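Local coordinates for protein putative mandelate racemase (Bordetella bronchiseptica, PDB 3OZY) that is of unknown function but, as a magnesium-binding member of the enolase superfamily with a beta-alpha barrel, probably acts on acid sugars or related carboxylates, at residues D234-G237 and H238-L241. Sequence-based numbering, arbitrary orientation.
Sequences DIEG and HRIL
The imidazole of His238 meets Asp234 with its edge: ND1 donates to Asp234 O at 2.8 Å, the oxygen lying practically in the ring plane, while the nitrogen sits well above the plane of the carbonyl. Tyr265 packs edge-to-face with the same ring. With CG beside its own backbone N (chi1 -71°), His238 reaches back to the residue preceding the helix. The guanidinium of Arg239 is likewise used edge-on. NE binds Glu236 OE1 at 2.9 Å and NH2 binds OE2 at 2.8 Å, a two-pronged salt bridge. Both nitrogens come on the syn side but well out of the carboxylate plane, while the oxygens stay close to the guanidinium plane, in keeping with the 41° between the two planes. Glu236 bends at chi2 (69°) and Arg239 at chi3, which brings the charged ends together alongside each other. Ile240 crosses Glu236 at about a right angle, its CD1 4.1 Å from Glu236 CG. At the N-cap, Asp234 OD1 takes the N-H of Gly237 at 2.9 Å from above the carboxylate plane, and OD2 forms a salt bridge with Arg208 of helix 208-220. Asp234 thus serves the first turn of helix 235-242, in a beta-alpha-beta unit of the barrel, with both carboxylate and carbonyl. Because a backbone carbonyl can only accept, ND1 of His238 must carry the proton here; the paired charges of Glu236 and Arg239 probably favour the ionised form of each.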
loop_
_atom_site.group_PDB
_atom_site.type_symbol
_atom_site.label_atom_id
_atom_site.label_comp_id
_atom_site.label_asym_id
_atom_site.label_seq_id
_atom_site.Cartn_x
_atom_site.Cartn_y
_atom_site.Cartn_z
ATOM N N ASP A 234 4.890 13.284 1.731
ATOM C CA ASP A 234 5.638 14.373 2.349
ATOM C C ASP A 234 4.851 14.962 3.526
ATOM O O ASP A 234 4.208 16.015 3.406
ATOM C CB ASP A 234 5.936 15.453 1.308
ATOM C CG ASP A 234 6.758 16.580 1.868
ATOM O OD1 ASP A 234 7.235 16.450 3.020
ATOM O OD2 ASP A 234 6.939 17.595 1.158
ATOM N N ILE A 235 4.879 14.278 4.667
ATOM C CA ILE A 235 4.139 14.750 5.832
ATOM C C ILE A 235 4.639 16.118 6.314
ATOM O O ILE A 235 3.843 17.020 6.615
ATOM C CB ILE A 235 4.178 13.717 6.978
ATOM C CG1 ILE A 235 3.522 12.410 6.513
ATOM C CG2 ILE A 235 3.448 14.254 8.196
ATOM C CD1 ILE A 235 3.544 11.285 7.549
ATOM N N GLU A 236 5.957 16.277 6.381
ATOM C CA GLU A 236 6.547 17.527 6.855
ATOM C C GLU A 236 6.138 18.733 6.001
ATOM O O GLU A 236 5.912 19.830 6.528
ATOM C CB GLU A 236 8.074 17.392 6.923
ATOM C CG GLU A 236 8.860 18.688 7.151
ATOM C CD GLU A 236 8.674 19.296 8.533
ATOM O OE1 GLU A 236 7.873 18.772 9.333
ATOM O OE2 GLU A 236 9.336 20.319 8.817
ATOM N N GLY A 237 6.028 18.538 4.690
ATOM C CA GLY A 237 5.568 19.611 3.823
ATOM C C GLY A 237 4.189 20.111 4.209
ATOM O O GLY A 237 3.912 21.314 4.146
ATOM N N HIS A 238 3.310 19.194 4.598
ATOM C CA HIS A 238 1.965 19.585 5.005
ATOM C C HIS A 238 2.017 20.366 6.317
ATOM O O HIS A 238 1.273 21.331 6.512
ATOM C CB HIS A 238 1.068 18.347 5.139
ATOM C CG HIS A 238 0.696 17.704 3.831
ATOM N ND1 HIS A 238 1.540 16.855 3.147
ATOM C CD2 HIS A 238 -0.449 17.756 3.104
ATOM C CE1 HIS A 238 0.938 16.422 2.050
ATOM N NE2 HIS A 238 -0.274 16.948 2.004
ATOM N N ARG A 239 2.906 19.958 7.223
ATOM C CA ARG A 239 3.095 20.717 8.453
ATOM C C ARG A 239 3.543 22.145 8.137
ATOM O O ARG A 239 3.045 23.103 8.729
ATOM C CB ARG A 239 4.103 20.047 9.390
ATOM C CG ARG A 239 4.211 20.774 10.742
ATOM C CD ARG A 239 5.467 20.376 11.524
ATOM N NE ARG A 239 6.677 20.866 10.878
ATOM C CZ ARG A 239 7.049 22.143 10.848
ATOM N NH1 ARG A 239 6.309 23.078 11.438
ATOM N NH2 ARG A 239 8.168 22.487 10.221
ATOM N N ILE A 240 4.474 22.283 7.199
ATOM C CA ILE A 240 4.961 23.602 6.811
ATOM C C ILE A 240 3.814 24.483 6.311
ATOM O O ILE A 240 3.712 25.659 6.677
ATOM C CB ILE A 240 6.076 23.478 5.762
ATOM C CG1 ILE A 240 7.317 22.854 6.413
ATOM C CG2 ILE A 240 6.415 24.849 5.161
ATOM C CD1 ILE A 240 8.385 22.396 5.443
ATOM N N LEU A 241 2.936 23.920 5.489
ATOM C CA LEU A 241 1.789 24.682 4.989
ATOM C C LEU A 241 0.856 25.093 6.127
ATOM O O LEU A 241 0.429 26.241 6.217
ATOM C CB LEU A 241 1.015 23.881 3.945
ATOM C CG LEU A 241 1.764 23.583 2.649
ATOM C CD1 LEU A 241 0.966 22.616 1.775
ATOM C CD2 LEU A 241 2.042 24.883 1.905
#